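Local coordinates for protein MJ1225 (Methanocaldococcus jannaschii, PDB 3LFZ) that binds adenine nucleotides, ATP and ADP among them, through its CBS repeats and probably senses cell energy as the related AMPK gamma subunits do, at residues Tyr35-Val40 with Ile51-Asp56; Val94-Glu99 with Gly117-Asn122. All coordinates share one frame; numbering follows the deposited sequence.

How the contacts relate
Contacts 1 and 2 line neighbouring parts of one ATP site. Contact 1 belongs to the first CBS repeat; it holds the ribose and phosphates and packs I51 on the adenine. Contact 2 belongs to the second and hydrogen-bonds the adenine edge through I95 and G117 backbone. The two follow in series along the chain, and their centres are about 14 Å apart. They also touch directly. I51 CD1 of contact 1 packs on P119 CG of contact 2 at 4.2 Å. R37 NH2 comes within 3.3 Å of G117 N, a packing contact. Contact 1 is buried, its centre about 8 Å from the centre of the chain. Contact 2 is only partly buried, its centre about 17 Å from the chain centre.

Contact 1: residues Tyr35-Val40 with Ile51-Asp56; sequences YRRLPV and IITSMD. With ATP (adenosine-5'-triphosphate), chain B.
The β hairpin of the first CBS repeat, strands 37-41 and 48-53, sets R37 beside T53 and L38 beside I52. L38 and I52 are the antiparallel hydrogen-bonded pair. L38 N donates to I52 O at 2.8 Å, and I52 N returns a bond to L38 O at 2.8 Å. Past the strand end, S54 N reaches R36 O at 3.3 Å. R37, I51 and T53 share a face of the hairpin with P39, and all three reach the nucleotide. The arginine and T53 lie side by side. R37 CG sits anti to the backbone N (chi1 -175°), alongside T53 CG2 and 3.7 Å from I51 CD1. A bend at chi3 (-47°) then swings the guanidinium to the phosphates. ATP O2B meets the edge of that group in its plane, 2.8 Å from R37 NH1 and 3.1 Å from R37 NH2. This fork fixes the rotation of the guanidinium. I51 CG2 packs against the adenine at C4 and N3.

T53 is the N-cap of helix 54-63, and with D56 it forms a capping box, here built into the nucleotide pocket. T53 N donates to D56 OD2 at 2.9 Å, meeting the anti side of the carboxylate. M55 N gives a weak bond back to T53 OG1. That same hydroxyl lies 2.9 Å from ATP O1A, with O5' also close. Both D56 oxygens take ribose hydroxyls, OD1 from O3' and OD2 from O2'. These bonds are very short, so their exact lengths are doubtful. K66 adds a salt bridge to D56 OD1, which probably helps to balance the carboxylate charge. On the other face of the hairpin, L38 CB packs on I52 CG2, and helix 23-33 touches L38 through M30.

Contact 2: residues Val94-Glu99 with Gly117-Asn122; sequences VITLKE and GAPIVN. With ATP (adenosine-5'-triphosphate), chain B.
L97 and K98 pair with I120 and V121 as the parallel strands of a β-α-β unit in the second CBS repeat. Helix 103-112 makes the crossover between them. L97 N donates to P119 O at 2.8 Å, and V121 N donates to L97 O at 2.7 Å; both bonds are nearly straight. L97 also packs against helix 103-112, on A106 and T109. At the nucleotide end, I95 N binds adenine N1 at 2.8 Å. The adenine amino group N6 donates to both I95 O and G117 O, so its two N-H groups are satisfied by backbone.

The E99 side chain lies along the far end of the pair. Its CB sits 3.7 Å from V121 O and also near I120 CG2. With CG between the backbone N and the carbonyl carbon (chi1 58°), CG still lies nearest V121 O, at 4.0 Å, with N122 CA a little farther. The chain then runs extended to N122. CD and OE2 reach N122 CB, OE2 at 3.2 Å. The carboxylate and amide planes stand 56° apart. N122 OD1 turns instead to Q126 N. An alanine in place of E99 would probably leave N122 CB without the carboxylate arm that covers it. Nearby, K98 bends at chi2, and its NZ makes a weak 3.4 Å bond to N122 O.

Contact 1: residues Tyr35-Val40 with Ile51-Asp56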
loop_
_atom_site.group_PDB
_atom_site.type_symbol
_atom_site.label_atom_id
_atom_site.label_comp_id
_atom_site.label_asym_id
_atom_site.label_seq_id
_atom_site.Cartn_x
_atom_site.Cartn_y
_atom_site.Cartn_z
ATOM N N TYR A 35 -0.959 -5.675 -8.612
ATOM C CA TYR A 35 -0.416 -4.344 -8.422
ATOM C C TYR A 35 -1.378 -3.521 -7.610
ATOM O O TYR A 35 -2.500 -3.241 -8.043
ATOM C CB TYR A 35 -0.123 -3.670 -9.761
ATOM C CG TYR A 35 0.980 -4.356 -10.519
ATOM C CD1 TYR A 35 2.202 -4.628 -9.903
ATOM C CD2 TYR A 35 0.806 -4.742 -11.847
ATOM C CE1 TYR A 35 3.223 -5.268 -10.587
ATOM C CE2 TYR A 35 1.825 -5.383 -12.545
ATOM C CZ TYR A 35 3.029 -5.642 -11.907
ATOM O OH TYR A 35 4.045 -6.275 -12.588
ATOM N N ARG A 36 -0.940 -3.146 -6.418
ATOM C CA ARG A 36 -1.794 -2.382 -5.536
ATOM C C ARG A 36 -1.680 -0.862 -5.759
ATOM O O ARG A 36 -2.124 -0.071 -4.917
ATOM C CB ARG A 36 -1.576 -2.803 -4.074
ATOM C CG ARG A 36 -2.601 -3.838 -3.569
ATOM C CD ARG A 36 -2.445 -5.239 -4.190
ATOM N NE ARG A 36 -3.738 -5.915 -4.343
ATOM C CZ ARG A 36 -3.912 -7.237 -4.387
ATOM N NH1 ARG A 36 -2.876 -8.062 -4.274
ATOM N NH2 ARG A 36 -5.133 -7.736 -4.533
ATOM N N ARG A 37 -1.112 -0.466 -6.905
ATOM C CA ARG A 37 -0.949 0.954 -7.264
ATOM C C ARG A 37 -1.123 1.184 -8.771
ATOM O O ARG A 37 -0.320 0.706 -9.576
ATOM C CB ARG A 37 0.418 1.462 -6.795
ATOM C CG ARG A 37 0.659 2.954 -7.008
ATOM C CD ARG A 37 2.139 3.310 -6.862
ATOM N NE ARG A 37 2.731 2.717 -5.664
ATOM C CZ ARG A 37 2.824 3.322 -4.482
ATOM N NH1 ARG A 37 2.372 4.560 -4.319
ATOM N NH2 ARG A 37 3.379 2.685 -3.460
ATOM N N LEU A 38 -2.171 1.925 -9.137
ATOM C CA LEU A 38 -2.526 2.145 -10.545
ATOM C C LEU A 38 -2.542 3.622 -10.946
ATOM O O LEU A 38 -3.390 4.385 -10.473
ATOM C CB LEU A 38 -3.896 1.536 -10.867
ATOM C CG LEU A 38 -4.173 0.041 -10.679
ATOM C CD1 LEU A 38 -5.638 -0.244 -10.983
ATOM C CD2 LEU A 38 -3.272 -0.815 -11.555
ATOM N N PRO A 39 -1.605 4.025 -11.827
ATOM C CA PRO A 39 -1.626 5.349 -12.442
ATOM C C PRO A 39 -2.873 5.517 -13.298
ATOM O O PRO A 39 -3.256 4.598 -14.030
ATOM C CB PRO A 39 -0.383 5.346 -13.340
ATOM C CG PRO A 39 0.492 4.274 -12.793
ATOM C CD PRO A 39 -0.435 3.237 -12.256
ATOM N N VAL A 40 -3.517 6.672 -13.178
ATOM C CA VAL A 40 -4.648 6.998 -14.022
ATOM C C VAL A 40 -4.140 7.922 -15.121
ATOM O O VAL A 40 -3.534 8.966 -14.847
ATOM C CB VAL A 40 -5.811 7.641 -13.230
ATOM C CG1 VAL A 40 -7.033 7.804 -14.121
ATOM C CG2 VAL A 40 -6.164 6.795 -12.010
ATOM N N ILE A 51 -3.781 8.852 -9.736
ATOM C CA ILE A 51 -3.267 7.590 -9.219
ATOM C C ILE A 51 -4.289 7.041 -8.225
ATOM O O ILE A 51 -4.950 7.804 -7.515
ATOM C CB ILE A 51 -1.844 7.748 -8.584
ATOM C CG1 ILE A 51 -1.205 6.382 -8.303
ATOM C CG2 ILE A 51 -1.873 8.646 -7.332
ATOM C CD1 ILE A 51 0.327 6.408 -8.299
ATOM N N ILE A 52 -4.446 5.723 -8.212
ATOM C CA ILE A 52 -5.340 5.073 -7.266
ATOM C C ILE A 52 -4.661 3.848 -6.661
ATOM O O ILE A 52 -4.134 2.996 -7.386
ATOM C CB ILE A 52 -6.722 4.734 -7.890
ATOM C CG1 ILE A 52 -7.652 4.148 -6.826
ATOM C CG2 ILE A 52 -6.584 3.799 -9.108
ATOM C CD1 ILE A 52 -9.083 4.506 -7.019
ATOM N N THR A 53 -4.652 3.790 -5.332
ATOM C CA THR A 53 -4.052 2.676 -4.613
ATOM C C THR A 53 -5.106 1.978 -3.775
ATOM O O THR A 53 -6.257 2.425 -3.703
ATOM C CB THR A 53 -2.885 3.123 -3.687
ATOM O OG1 THR A 53 -3.406 3.820 -2.549
ATOM C CG2 THR A 53 -1.891 4.008 -4.428
ATOM N N SER A 54 -4.703 0.880 -3.139
ATOM C CA SER A 54 -5.575 0.148 -2.232
ATOM C C SER A 54 -6.013 1.019 -1.062
ATOM O O SER A 54 -7.091 0.814 -0.509
ATOM C CB SER A 54 -4.893 -1.124 -1.725
ATOM O OG SER A 54 -3.773 -0.818 -0.916
ATOM N N MET A 55 -5.175 1.988 -0.692
ATOM C CA MET A 55 -5.520 2.935 0.369
ATOM C C MET A 55 -6.706 3.826 0.000
ATOM O O MET A 55 -7.529 4.137 0.858
ATOM C CB MET A 55 -4.314 3.777 0.781
ATOM C CG MET A 55 -3.531 3.214 1.957
ATOM S SD MET A 55 -4.404 3.341 3.539
ATOM C CE MET A 55 -5.031 1.682 3.720
ATOM N N ASP A 56 -6.801 4.219 -1.267
ATOM C CA ASP A 56 -7.965 4.966 -1.749
ATOM C C ASP A 56 -9.232 4.120 -1.709
ATOM O O ASP A 56 -10.323 4.637 -1.457
ATOM C CB ASP A 56 -7.728 5.476 -3.167
ATOM C CG ASP A 56 -6.563 6.432 -3.248
ATOM O OD1 ASP A 56 -6.570 7.437 -2.507
ATOM O OD2 ASP A 56 -5.647 6.179 -4.057
HETATM P PG ATP B . 3.470 2.585 0.783
HETATM O O1G ATP B . 2.692 2.363 2.174
HETATM O O2G ATP B . 4.713 3.375 0.967
HETATM O O3G ATP B . 3.785 1.077 0.271
HETATM P PB ATP B . 2.128 4.798 -0.516
HETATM O O1B ATP B . 2.200 5.582 0.739
HETATM O O2B ATP B . 2.946 5.204 -1.678
HETATM O O3B ATP B . 2.366 3.207 -0.237
HETATM P PA ATP B . -0.613 4.234 -0.206
HETATM O O1A ATP B . -1.114 3.025 -0.893
HETATM O O2A ATP B . -0.286 4.184 1.237
HETATM O O3A ATP B . 0.617 4.799 -1.057
HETATM O "O5'" ATP B . -1.707 5.389 -0.461
HETATM C "C5'" ATP B . -1.865 6.540 0.385
HETATM C "C4'" ATP B . -2.392 7.729 -0.436
HETATM O "O4'" ATP B . -1.268 8.229 -1.210
HETATM C "C3'" ATP B . -3.469 7.298 -1.444
HETATM O "O3'" ATP B . -4.521 8.267 -1.450
HETATM C "C2'" ATP B . -2.723 7.280 -2.778
HETATM O "O2'" ATP B . -3.597 7.576 -3.870
HETATM C "C1'" ATP B . -1.703 8.398 -2.575
HETATM N N9 ATP B . -0.508 8.229 -3.442
HETATM C C8 ATP B . 0.235 7.126 -3.581
HETATM N N7 ATP B . 1.224 7.361 -4.446
HETATM C C5 ATP B . 1.116 8.621 -4.854
HETATM C C6 ATP B . 1.842 9.426 -5.730
HETATM N N6 ATP B . 2.909 8.960 -6.377
HETATM N N1 ATP B . 1.448 10.695 -5.917
HETATM C C2 ATP B . 0.388 11.192 -5.288
HETATM N N3 ATP B . -0.322 10.451 -4.449
HETATM C C4 ATP B . 0.018 9.172 -4.214
#

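Contact 2: residues Val94-Glu99 with Gly117-Asn122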
loop_
_atom_site.group_PDB
_atom_site.type_symbol
_atom_site.label_atom_id
_atom_site.label_comp_id
_atom_site.label_asym_id
_atom_site.label_seq_id
_atom_site.Cartn_x
_atom_site.Cartn_y
_atom_site.Cartn_z
ATOM N N VAL A 94 -0.450 14.369 -8.753
ATOM C CA VAL A 94 0.381 13.186 -8.480
ATOM C C VAL A 94 1.852 13.547 -8.268
ATOM O O VAL A 94 2.371 14.443 -8.929
ATOM C CB VAL A 94 0.271 12.150 -9.638
ATOM C CG1 VAL A 94 1.059 10.874 -9.329
ATOM C CG2 VAL A 94 -1.185 11.813 -9.921
ATOM N N ILE A 95 2.517 12.855 -7.345
ATOM C CA ILE A 95 3.966 12.994 -7.197
ATOM C C ILE A 95 4.678 12.077 -8.196
ATOM O O ILE A 95 4.606 10.850 -8.093
ATOM C CB ILE A 95 4.444 12.720 -5.754
ATOM C CG1 ILE A 95 3.776 13.697 -4.784
ATOM C CG2 ILE A 95 5.968 12.840 -5.662
ATOM C CD1 ILE A 95 3.921 13.330 -3.324
ATOM N N THR A 96 5.352 12.694 -9.165
ATOM C CA THR A 96 6.016 11.975 -10.253
ATOM C C THR A 96 7.506 12.308 -10.312
ATOM O O THR A 96 7.959 13.267 -9.682
ATOM C CB THR A 96 5.393 12.319 -11.631
ATOM O OG1 THR A 96 5.651 13.693 -11.948
ATOM C CG2 THR A 96 3.885 12.065 -11.640
ATOM N N LEU A 97 8.258 11.515 -11.072
ATOM C CA LEU A 97 9.654 11.830 -11.372
ATOM C C LEU A 97 9.859 12.007 -12.875
ATOM O O LEU A 97 9.257 11.290 -13.679
ATOM C CB LEU A 97 10.595 10.748 -10.830
ATOM C CG LEU A 97 10.625 10.491 -9.318
ATOM C CD1 LEU A 97 11.353 9.194 -9.024
ATOM C CD2 LEU A 97 11.254 11.650 -8.547
ATOM N N LYS A 98 10.696 12.974 -13.244
ATOM C CA LYS A 98 11.060 13.196 -14.642
ATOM C C LYS A 98 11.964 12.057 -15.110
ATOM O O LYS A 98 12.691 11.476 -14.303
ATOM C CB LYS A 98 11.740 14.560 -14.818
ATOM C CG LYS A 98 10.838 15.759 -14.500
ATOM C CD LYS A 98 9.706 15.908 -15.515
ATOM C CE LYS A 98 8.565 16.756 -14.965
ATOM N NZ LYS A 98 7.440 16.869 -15.936
ATOM N N GLU A 99 11.908 11.725 -16.399
ATOM C CA GLU A 99 12.626 10.543 -16.912
ATOM C C GLU A 99 14.144 10.618 -16.726
ATOM O O GLU A 99 14.847 9.609 -16.833
ATOM C CB GLU A 99 12.240 10.218 -18.366
ATOM C CG GLU A 99 12.470 11.328 -19.389
ATOM C CD GLU A 99 12.072 10.920 -20.805
ATOM O OE1 GLU A 99 12.207 9.725 -21.156
ATOM O OE2 GLU A 99 11.631 11.801 -21.572
ATOM N N GLY A 117 5.893 4.747 -4.152
ATOM C CA GLY A 117 6.038 4.486 -5.577
ATOM C C GLY A 117 5.654 5.725 -6.347
ATOM O O GLY A 117 4.716 6.430 -5.965
ATOM N N ALA A 118 6.375 6.006 -7.425
ATOM C CA ALA A 118 6.088 7.193 -8.219
ATOM C C ALA A 118 6.169 6.924 -9.712
ATOM O O ALA A 118 7.087 6.242 -10.170
ATOM C CB ALA A 118 7.020 8.342 -7.830
ATOM N N PRO A 119 5.201 7.462 -10.475
ATOM C CA PRO A 119 5.247 7.408 -11.930
ATOM C C PRO A 119 6.438 8.192 -12.463
ATOM O O PRO A 119 6.769 9.260 -11.944
ATOM C CB PRO A 119 3.938 8.089 -12.347
ATOM C CG PRO A 119 3.046 7.952 -11.169
ATOM C CD PRO A 119 3.958 8.092 -9.996
ATOM N N ILE A 120 7.088 7.638 -13.478
ATOM C CA ILE A 120 8.168 8.324 -14.163
ATOM C C ILE A 120 7.592 8.875 -15.458
ATOM O O ILE A 120 7.081 8.123 -16.289
ATOM C CB ILE A 120 9.369 7.383 -14.422
ATOM C CG1 ILE A 120 9.965 6.915 -13.089
ATOM C CG2 ILE A 120 10.441 8.086 -15.253
ATOM C CD1 ILE A 120 10.699 5.591 -13.164
ATOM N N VAL A 121 7.639 10.195 -15.601
ATOM C CA VAL A 121 7.063 10.864 -16.761
ATOM C C VAL A 121 8.115 11.633 -17.550
ATOM O O VAL A 121 9.222 11.873 -17.063
ATOM C CB VAL A 121 5.883 11.815 -16.381
ATOM C CG1 VAL A 121 4.783 11.057 -15.650
ATOM C CG2 VAL A 121 6.365 13.015 -15.554
ATOM N N ASN A 122 7.757 12.000 -18.776
ATOM C CA ASN A 122 8.588 12.870 -19.592
ATOM C C ASN A 122 8.139 14.320 -19.430
ATOM O O ASN A 122 7.362 14.636 -18.523
ATOM C CB ASN A 122 8.568 12.425 -21.062
ATOM C CG ASN A 122 7.192 12.544 -21.706
ATOM O OD1 ASN A 122 6.264 13.129 -21.145
ATOM N ND2 ASN A 122 7.061 11.984 -22.904
HETATM P PG ATP B . 3.470 2.585 0.783
HETATM O O1G ATP B . 2.692 2.363 2.174
HETATM O O2G ATP B . 4.713 3.375 0.967
HETATM O O3G ATP B . 3.785 1.077 0.271
HETATM P PB ATP B . 2.128 4.798 -0.516
HETATM O O1B ATP B . 2.200 5.582 0.739
HETATM O O2B ATP B . 2.946 5.204 -1.678
HETATM O O3B ATP B . 2.366 3.207 -0.237
HETATM P PA ATP B . -0.613 4.234 -0.206
HETATM O O1A ATP B . -1.114 3.025 -0.893
HETATM O O2A ATP B . -0.286 4.184 1.237
HETATM O O3A ATP B . 0.617 4.799 -1.057
HETATM O "O5'" ATP B . -1.707 5.389 -0.461
HETATM C "C5'" ATP B . -1.865 6.540 0.385
HETATM C "C4'" ATP B . -2.392 7.729 -0.436
HETATM O "O4'" ATP B . -1.268 8.229 -1.210
HETATM C "C3'" ATP B . -3.469 7.298 -1.444
HETATM O "O3'" ATP B . -4.521 8.267 -1.450
HETATM C "C2'" ATP B . -2.723 7.280 -2.778
HETATM O "O2'" ATP B . -3.597 7.576 -3.870
HETATM C "C1'" ATP B . -1.703 8.398 -2.575
HETATM N N9 ATP B . -0.508 8.229 -3.442
HETATM C C8 ATP B . 0.235 7.126 -3.581
HETATM N N7 ATP B . 1.224 7.361 -4.446
HETATM C C5 ATP B . 1.116 8.621 -4.854
HETATM C C6 ATP B . 1.842 9.426 -5.730
HETATM N N6 ATP B . 2.909 8.960 -6.377
HETATM N N1 ATP B . 1.448 10.695 -5.917
HETATM C C2 ATP B . 0.388 11.192 -5.288
HETATM N N3 ATP B . -0.322 10.451 -4.449
HETATM C C4 ATP B . 0.018 9.172 -4.214
#